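Local coordinates for MccB protein (Escherichia coli, PDB 6OM4), which probably adenylylates the N-formylated MccA heptapeptide precursor with ATP, forming the phosphoramidate-linked peptide-nucleotide in microcin C7 biosynthesis, at residues Gln110-Gly124 and Leu134-Asp146. Sequence-based numbering, arbitrary orientation.
Sequences QDKLKNAKVVILGCG and LATSGIGEIILID. With ND7 (5'-O-[(S)-amino(hydroxy)phosphoryl]adenosine), chain M.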
ATOM      1  N   GLN A 110      -7.576   0.305  13.215  1.00 15.99           N
ATOM      2  CA  GLN A 110      -6.330   0.492  13.952  1.00 16.27           C
ATOM      3  C   GLN A 110      -6.016  -0.786  14.737  1.00 17.08           C
ATOM      4  O   GLN A 110      -4.871  -1.201  14.822  1.00 15.50           O
ATOM      5  CB  GLN A 110      -6.369   1.726  14.858  1.00 17.30           C
ATOM      6  CG  GLN A 110      -5.015   2.127  15.425  1.00 17.49           C
ATOM      7  CD  GLN A 110      -4.025   2.560  14.368  1.00 19.29           C
ATOM      8  OE1 GLN A 110      -2.858   2.137  14.346  1.00 22.75           O
ATOM      9  NE2 GLN A 110      -4.497   3.392  13.466  1.00 14.37           N
ATOM     10  N   ASP A 111      -7.060  -1.436  15.269  1.00 17.02           N
ATOM     11  CA  ASP A 111      -6.915  -2.640  16.049  1.00 19.77           C
ATOM     12  C   ASP A 111      -6.360  -3.776  15.177  1.00 18.39           C
ATOM     13  O   ASP A 111      -5.510  -4.551  15.604  1.00 18.32           O
ATOM     14  CB  ASP A 111      -8.269  -3.025  16.649  1.00 21.83           C
ATOM     15  CG  ASP A 111      -8.281  -4.295  17.462  1.00 24.84           C
ATOM     16  OD1 ASP A 111      -7.679  -4.280  18.569  1.00 26.30           O
ATOM     17  OD2 ASP A 111      -8.879  -5.282  16.972  1.00 29.08           O
ATOM     18  N   LYS A 112      -6.800  -3.860  13.922  1.00 16.26           N
ATOM     19  CA  LYS A 112      -6.280  -4.864  13.018  1.00 16.67           C
ATOM     20  C   LYS A 112      -4.801  -4.605  12.707  1.00 17.04           C
ATOM     21  O   LYS A 112      -4.024  -5.537  12.623  1.00 16.67           O
ATOM     22  CB  LYS A 112      -7.117  -4.956  11.748  1.00 18.22           C
ATOM     23  CG  LYS A 112      -8.500  -5.515  11.971  1.00 19.21           C
ATOM     24  CD  LYS A 112      -9.445  -5.308  10.857  1.00 25.32           C
ATOM     25  CE  LYS A 112     -10.860  -5.687  11.264  1.00 30.22           C
ATOM     26  NZ  LYS A 112     -11.654  -5.957  10.053  1.00 38.75           N
ATOM     27  N   LEU A 113      -4.417  -3.325  12.565  1.00 15.01           N
ATOM     28  CA  LEU A 113      -3.014  -3.021  12.282  1.00 15.38           C
ATOM     29  C   LEU A 113      -2.166  -3.387  13.498  1.00 16.83           C
ATOM     30  O   LEU A 113      -1.120  -3.983  13.338  1.00 18.38           O
ATOM     31  CB  LEU A 113      -2.836  -1.543  11.930  1.00 16.01           C
ATOM     32  CG  LEU A 113      -3.584  -1.077  10.675  1.00 16.36           C
ATOM     33  CD1 LEU A 113      -3.471   0.438  10.548  1.00 16.04           C
ATOM     34  CD2 LEU A 113      -3.129  -1.745   9.394  1.00 16.34           C
ATOM     35  N   LYS A 114      -2.641  -3.016  14.685  1.00 17.37           N
ATOM     36  CA  LYS A 114      -1.922  -3.298  15.932  1.00 18.58           C
ATOM     37  C   LYS A 114      -1.657  -4.803  16.087  1.00 19.36           C
ATOM     38  O   LYS A 114      -0.629  -5.174  16.643  1.00 19.27           O
ATOM     39  CB  LYS A 114      -2.706  -2.758  17.126  1.00 21.27           C
ATOM     40  CG  LYS A 114      -1.953  -2.863  18.441  1.00 26.65           C
ATOM     41  CD  LYS A 114      -2.717  -2.339  19.638  1.00 32.79           C
ATOM     42  CE  LYS A 114      -1.801  -1.958  20.790  1.00 41.70           C
ATOM     43  NZ  LYS A 114      -2.508  -1.990  22.098  1.00 46.68           N
ATOM     44  N   ASN A 115      -2.598  -5.648  15.666  1.00 18.67           N
ATOM     45  CA  ASN A 115      -2.525  -7.106  15.904  1.00 21.60           C
ATOM     46  C   ASN A 115      -1.737  -7.822  14.798  1.00 20.38           C
ATOM     47  O   ASN A 115      -1.507  -9.029  14.882  1.00 19.51           O
ATOM     48  CB  ASN A 115      -3.922  -7.727  16.008  1.00 26.58           C
ATOM     49  CG  ASN A 115      -4.620  -7.412  17.317  1.00 30.56           C
ATOM     50  OD1 ASN A 115      -4.031  -6.815  18.219  1.00 39.68           O
ATOM     51  ND2 ASN A 115      -5.884  -7.791  17.420  1.00 35.84           N
ATOM     52  N   ALA A 116      -1.323  -7.090  13.757  1.00 17.64           N
ATOM     53  CA  ALA A 116      -0.665  -7.634  12.576  1.00 18.55           C
ATOM     54  C   ALA A 116       0.851  -7.776  12.761  1.00 18.51           C
ATOM     55  O   ALA A 116       1.486  -7.045  13.529  1.00 18.62           O
ATOM     56  CB  ALA A 116      -0.917  -6.731  11.405  1.00 18.07           C
ATOM     57  N   LYS A 117       1.400  -8.730  12.008  1.00 18.69           N
ATOM     58  CA  LYS A 117       2.823  -8.971  11.869  1.00 19.82           C
ATOM     59  C   LYS A 117       3.189  -8.905  10.394  1.00 16.47           C
ATOM     60  O   LYS A 117       2.590  -9.598   9.532  1.00 17.22           O
ATOM     61  CB  LYS A 117       3.137 -10.332  12.496  1.00 22.57           C
ATOM     62  CG  LYS A 117       4.581 -10.803  12.433  1.00 27.50           C
ATOM     63  CD  LYS A 117       4.721 -12.274  12.896  1.00 30.06           C
ATOM     64  CE  LYS A 117       6.055 -12.502  13.567  1.00 37.40           C
ATOM     65  NZ  LYS A 117       6.362 -13.940  13.745  1.00 40.82           N
ATOM     66  N   VAL A 118       4.200  -8.083  10.071  1.00 15.98           N
ATOM     67  CA  VAL A 118       4.649  -7.971   8.716  1.00 14.42           C
ATOM     68  C   VAL A 118       6.154  -8.288   8.648  1.00 15.12           C
ATOM     69  O   VAL A 118       6.916  -7.793   9.471  1.00 15.41           O
ATOM     70  CB  VAL A 118       4.355  -6.561   8.146  1.00 13.85           C
ATOM     71  CG1 VAL A 118       4.939  -6.385   6.765  1.00 14.90           C
ATOM     72  CG2 VAL A 118       2.845  -6.259   8.168  1.00 14.92           C
ATOM     73  N   VAL A 119       6.561  -9.022   7.602  1.00 15.61           N
ATOM     74  CA  VAL A 119       7.956  -9.312   7.271  1.00 14.93           C
ATOM     75  C   VAL A 119       8.380  -8.363   6.158  1.00 16.34           C
ATOM     76  O   VAL A 119       7.701  -8.231   5.156  1.00 17.48           O
ATOM     77  CB  VAL A 119       8.136 -10.777   6.822  1.00 18.25           C
ATOM     78  CG1 VAL A 119       9.489 -11.006   6.186  1.00 19.34           C
ATOM     79  CG2 VAL A 119       7.911 -11.729   7.961  1.00 17.79           C
ATOM     80  N   ILE A 120       9.495  -7.675   6.376  1.00 14.84           N
ATOM     81  CA  ILE A 120      10.163  -6.913   5.322  1.00 16.53           C
ATOM     82  C   ILE A 120      11.376  -7.742   4.859  1.00 16.31           C
ATOM     83  O   ILE A 120      12.429  -7.789   5.549  1.00 15.83           O
ATOM     84  CB  ILE A 120      10.598  -5.530   5.842  1.00 16.31           C
ATOM     85  CG1 ILE A 120       9.464  -4.812   6.580  1.00 19.84           C
ATOM     86  CG2 ILE A 120      11.174  -4.686   4.719  1.00 18.11           C
ATOM     87  CD1 ILE A 120       8.391  -4.277   5.680  1.00 20.46           C
ATOM     88  N   LEU A 121      11.240  -8.359   3.690  1.00 17.51           N
ATOM     89  CA  LEU A 121      12.309  -9.180   3.122  1.00 17.90           C
ATOM     90  C   LEU A 121      13.084  -8.289   2.146  1.00 19.21           C
ATOM     91  O   LEU A 121      12.653  -8.073   0.999  1.00 18.76           O
ATOM     92  CB  LEU A 121      11.713 -10.432   2.468  1.00 21.43           C
ATOM     93  CG  LEU A 121      12.724 -11.369   1.802  1.00 22.85           C
ATOM     94  CD1 LEU A 121      13.873 -11.729   2.731  1.00 26.50           C
ATOM     95  CD2 LEU A 121      12.034 -12.628   1.293  1.00 24.37           C
ATOM     96  N   GLY A 122      14.189  -7.730   2.652  1.00 18.62           N
ATOM     97  CA  GLY A 122      14.975  -6.758   1.934  1.00 20.28           C
ATOM     98  C   GLY A 122      14.756  -5.384   2.507  1.00 20.28           C
ATOM     99  O   GLY A 122      13.648  -4.850   2.416  1.00 20.97           O
ATOM    100  N   CYS A 123      15.852  -4.798   2.997  1.00 18.59           N
ATOM    101  CA  CYS A 123      15.907  -3.542   3.765  1.00 17.62           C
ATOM    102  C   CYS A 123      16.704  -2.464   3.023  1.00 15.87           C
ATOM    103  O   CYS A 123      17.380  -1.645   3.628  1.00 15.93           O
ATOM    104  CB  CYS A 123      16.538  -3.800   5.127  1.00 18.72           C
ATOM    105  SG  CYS A 123      15.453  -4.730   6.248  1.00 21.78           S
ATOM    106  N   GLY A 124      16.528  -2.405   1.711  1.00 14.81           N
ATOM    107  CA  GLY A 124      17.106  -1.381   0.881  1.00 15.11           C
ATOM    108  C   GLY A 124      16.112  -0.274   0.582  1.00 14.02           C
ATOM    109  O   GLY A 124      15.353   0.162   1.477  1.00 13.63           O
ATOM    110  N   LEU A 134       4.705   1.695   7.582  1.00 13.23           N
ATOM    111  CA  LEU A 134       3.953   0.723   8.359  1.00 13.73           C
ATOM    112  C   LEU A 134       4.157   1.002   9.858  1.00 14.26           C
ATOM    113  O   LEU A 134       3.201   0.936  10.641  1.00 13.30           O
ATOM    114  CB  LEU A 134       4.354  -0.711   7.980  1.00 14.70           C
ATOM    115  CG  LEU A 134       4.101  -1.140   6.529  1.00 15.48           C
ATOM    116  CD1 LEU A 134       4.393  -2.642   6.360  1.00 16.79           C
ATOM    117  CD2 LEU A 134       2.654  -0.868   6.102  1.00 15.63           C
ATOM    118  N   ALA A 135       5.390   1.316  10.272  1.00 14.90           N
ATOM    119  CA  ALA A 135       5.669   1.567  11.673  1.00 15.08           C
ATOM    120  C   ALA A 135       4.855   2.773  12.149  1.00 15.93           C
ATOM    121  O   ALA A 135       4.237   2.753  13.203  1.00 17.35           O
ATOM    122  CB  ALA A 135       7.148   1.776  11.879  1.00 16.05           C
ATOM    123  N   THR A 136       4.828   3.849  11.353  1.00 15.38           N
ATOM    124  CA  THR A 136       4.192   5.035  11.841  1.00 16.04           C
ATOM    125  C   THR A 136       2.669   4.957  11.684  1.00 16.91           C
ATOM    126  O   THR A 136       2.003   5.762  12.308  1.00 18.23           O
ATOM    127  CB  THR A 136       4.781   6.293  11.208  1.00 15.41           C
ATOM    128  OG1 THR A 136       4.621   6.203   9.795  1.00 16.07           O
ATOM    129  CG2 THR A 136       6.245   6.438  11.551  1.00 15.21           C
ATOM    130  N   SER A 137       2.168   3.998  10.902  1.00 15.30           N
ATOM    131  CA  SER A 137       0.738   3.703  10.824  1.00 15.75           C
ATOM    132  C   SER A 137       0.313   2.715  11.909  1.00 15.54           C
ATOM    133  O   SER A 137      -0.867   2.426  12.042  1.00 14.97           O
ATOM    134  CB  SER A 137       0.317   3.259   9.440  1.00 17.60           C
ATOM    135  OG  SER A 137       0.286   4.403   8.593  1.00 18.99           O
ATOM    136  N   GLY A 138       1.269   2.189  12.683  1.00 15.45           N
ATOM    137  CA  GLY A 138       0.902   1.351  13.850  1.00 16.39           C
ATOM    138  C   GLY A 138       0.773  -0.143  13.585  1.00 17.02           C
ATOM    139  O   GLY A 138       0.161  -0.870  14.415  1.00 18.46           O
ATOM    140  N   ILE A 139       1.394  -0.668  12.521  1.00 17.65           N
ATOM    141  CA  ILE A 139       1.576  -2.113  12.388  1.00 16.93           C
ATOM    142  C   ILE A 139       2.370  -2.601  13.623  1.00 16.92           C
ATOM    143  O   ILE A 139       3.459  -2.095  13.953  1.00 17.39           O
ATOM    144  CB  ILE A 139       2.297  -2.505  11.079  1.00 17.02           C
ATOM    145  CG1 ILE A 139       1.424  -2.287   9.843  1.00 19.04           C
ATOM    146  CG2 ILE A 139       2.779  -3.953  11.161  1.00 17.98           C
ATOM    147  CD1 ILE A 139       0.349  -3.343   9.686  1.00 21.32           C
ATOM    148  N   GLY A 140       1.819  -3.592  14.328  1.00 16.89           N
ATOM    149  CA  GLY A 140       2.262  -3.903  15.683  1.00 17.31           C
ATOM    150  C   GLY A 140       3.632  -4.577  15.738  1.00 18.22           C
ATOM    151  O   GLY A 140       4.339  -4.424  16.735  1.00 17.98           O
ATOM    152  N   GLU A 141       3.946  -5.405  14.736  1.00 18.70           N
ATOM    153  CA  GLU A 141       5.169  -6.198  14.707  1.00 19.27           C
ATOM    154  C   GLU A 141       5.766  -6.217  13.309  1.00 19.37           C
ATOM    155  O   GLU A 141       5.123  -6.628  12.377  1.00 16.32           O
ATOM    156  CB  GLU A 141       4.946  -7.634  15.175  1.00 21.28           C
ATOM    157  CG  GLU A 141       6.246  -8.304  15.561  1.00 28.51           C
ATOM    158  CD  GLU A 141       6.133  -9.718  16.112  1.00 35.26           C
ATOM    159  OE1 GLU A 141       4.990 -10.140  16.462  1.00 37.33           O
ATOM    160  OE2 GLU A 141       7.189 -10.391  16.189  1.00 36.97           O
ATOM    161  N   ILE A 142       7.023  -5.763  13.217  1.00 17.67           N
ATOM    162  CA  ILE A 142       7.757  -5.698  11.994  1.00 18.23           C
ATOM    163  C   ILE A 142       9.052  -6.524  12.136  1.00 20.29           C
ATOM    164  O   ILE A 142       9.835  -6.354  13.095  1.00 19.13           O
ATOM    165  CB  ILE A 142       8.057  -4.238  11.602  1.00 18.84           C
ATOM    166  CG1 ILE A 142       6.773  -3.408  11.472  1.00 20.14           C
ATOM    167  CG2 ILE A 142       8.899  -4.219  10.345  1.00 17.77           C
ATOM    168  CD1 ILE A 142       7.023  -1.959  11.063  1.00 21.30           C
ATOM    169  N   ILE A 143       9.269  -7.437  11.174  1.00 18.31           N
ATOM    170  CA  ILE A 143      10.459  -8.306  11.138  1.00 18.97           C
ATOM    171  C   ILE A 143      11.284  -7.884   9.932  1.00 18.86           C
ATOM    172  O   ILE A 143      10.783  -7.922   8.818  1.00 17.23           O
ATOM    173  CB  ILE A 143      10.105  -9.797  11.020  1.00 22.21           C
ATOM    174  CG1 ILE A 143       8.974 -10.211  11.954  1.00 23.32           C
ATOM    175  CG2 ILE A 143      11.365 -10.647  11.191  1.00 22.74           C
ATOM    176  CD1 ILE A 143       9.214  -9.944  13.379  1.00 29.18           C
ATOM    177  N   LEU A 144      12.511  -7.435  10.188  1.00 15.96           N
ATOM    178  CA  LEU A 144      13.408  -6.962   9.166  1.00 16.29           C
ATOM    179  C   LEU A 144      14.435  -8.043   8.813  1.00 17.61           C
ATOM    180  O   LEU A 144      15.166  -8.536   9.680  1.00 18.42           O
ATOM    181  CB  LEU A 144      14.127  -5.713   9.681  1.00 14.47           C
ATOM    182  CG  LEU A 144      13.235  -4.620  10.230  1.00 15.06           C
ATOM    183  CD1 LEU A 144      14.078  -3.627  10.987  1.00 16.35           C
ATOM    184  CD2 LEU A 144      12.452  -3.959   9.105  1.00 14.70           C
ATOM    185  N   ILE A 145      14.535  -8.348   7.521  1.00 17.86           N
ATOM    186  CA  ILE A 145      15.457  -9.381   7.006  1.00 18.72           C
ATOM    187  C   ILE A 145      16.369  -8.784   5.938  1.00 19.41           C
ATOM    188  O   ILE A 145      15.923  -8.320   4.876  1.00 18.13           O
ATOM    189  CB  ILE A 145      14.659 -10.574   6.447  1.00 18.94           C
ATOM    190  CG1 ILE A 145      13.546 -10.952   7.433  1.00 20.83           C
ATOM    191  CG2 ILE A 145      15.576 -11.752   6.109  1.00 19.79           C
ATOM    192  CD1 ILE A 145      12.757 -12.206   7.033  1.00 20.92           C
ATOM    193  N   ASP A 146      17.668  -8.878   6.207  1.00 18.42           N
ATOM    194  CA  ASP A 146      18.698  -8.465   5.265  1.00 19.63           C
ATOM    195  C   ASP A 146      20.016  -8.960   5.842  1.00 19.12           C
ATOM    196  O   ASP A 146      20.083  -9.273   7.033  1.00 21.16           O
ATOM    197  CB  ASP A 146      18.715  -6.940   5.065  1.00 19.96           C
ATOM    198  CG  ASP A 146      19.185  -6.480   3.682  1.00 22.95           C
ATOM    199  OD1 ASP A 146      20.278  -6.923   3.219  1.00 26.37           O
ATOM    200  OD2 ASP A 146      18.428  -5.715   3.035  1.00 18.89           O
TER
HETATM  201  O1A ND7 M 101      18.986  -2.826  -3.917  1.00 18.83           O
HETATM  202  PA  ND7 M 101      17.737  -2.326  -3.249  1.00 21.34           P
HETATM  203  O2A ND7 M 101      17.661  -0.845  -2.904  1.00 18.94           O
HETATM  204  N3A ND7 M 101      16.501  -2.715  -4.347  1.00 19.66           N
HETATM  205  O5' ND7 M 101      17.400  -3.086  -1.899  1.00 19.54           O
HETATM  206  C5' ND7 M 101      17.384  -4.544  -1.975  1.00 18.94           C
HETATM  207  C4' ND7 M 101      17.649  -5.026  -0.525  1.00 18.87           C
HETATM  208  C3' ND7 M 101      19.162  -4.797  -0.193  1.00 18.23           C
HETATM  209  O3' ND7 M 101      19.350  -4.161   1.011  1.00 18.79           O
HETATM  210  C2' ND7 M 101      19.731  -6.272  -0.344  1.00 18.55           C
HETATM  211  O2' ND7 M 101      20.814  -6.506   0.638  1.00 18.01           O
HETATM  212  C1' ND7 M 101      18.705  -7.078  -0.041  1.00 19.28           C
HETATM  213  O4' ND7 M 101      17.368  -6.291  -0.509  1.00 18.64           O
HETATM  214  N9  ND7 M 101      18.637  -8.343  -0.716  1.00 19.55           N
HETATM  215  C4  ND7 M 101      18.463  -9.556  -0.122  1.00 20.43           C
HETATM  216  C5  ND7 M 101      18.433 -10.484  -1.101  1.00 18.93           C
HETATM  217  N7  ND7 M 101      18.573  -9.854  -2.290  1.00 19.55           N
HETATM  218  C8  ND7 M 101      18.679  -8.564  -2.038  1.00 20.72           C
HETATM  219  N3  ND7 M 101      18.342  -9.903   1.176  1.00 21.24           N
HETATM  220  C2  ND7 M 101      18.177 -11.155   1.483  1.00 23.10           C
HETATM  221  N1  ND7 M 101      18.161 -12.100   0.536  1.00 22.75           N
HETATM  222  C6  ND7 M 101      18.271 -11.803  -0.731  1.00 21.26           C
HETATM  223  N6  ND7 M 101      18.252 -12.848  -1.739  1.00 21.89           N
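The carboxylate of Asp146 meets the backbone of Cys123 and the ribose of the bound nucleotide analogue through its two oxygens. OD2 takes the N-H of Cys123 on its anti lone pair, N to OD2 2.7 Å, and also accepts from O3' of ND7, while OD1 accepts from O2' at 2.7 Å and from the amide of Asp148. Four bonds thus fix the rotation of this flat group. The torsion chi1 of -150°, setting CG roughly trans to the backbone N, carries the carboxylate to the loop that follows strand 117-121, where CB of Cys123 approaches OD2 to 3.4 Å.

Behind this site strands 117-121 and 141-146 run parallel, their axes 17° apart; N-H groups of Val118, Ile120 and Gly122 bond to O of Glu141, Ile143 and Ile145, and those of Ile143 and Ile145 bond back to O of Val118 and Ile120. On the face of Val119 and Leu121, CD1 of Ile145 presses on CG1 of Val119 at 3.6 Å, while its CG2 branch meets Leu121. On the other face CG1 of Ile120 touches both Ile142 and Leu144, and Val118 crosses Leu134 and Ile139 at about right angles. Just before the strands begin, Leu113 O accepts from Gly140 N and Ala116 N on opposite faces of its carbonyl plane. Gly122 and Gly124 pass close to the ligand, part of a probable GxGxxG turn; with helix 125-136 as the crossover connecting the two strands, this is the nucleotide-binding beta-alpha-beta unit of the Rossmann-like ThiF/E1 fold, with the ribose-binding Asp146 at the C-terminal side of strand 141-146.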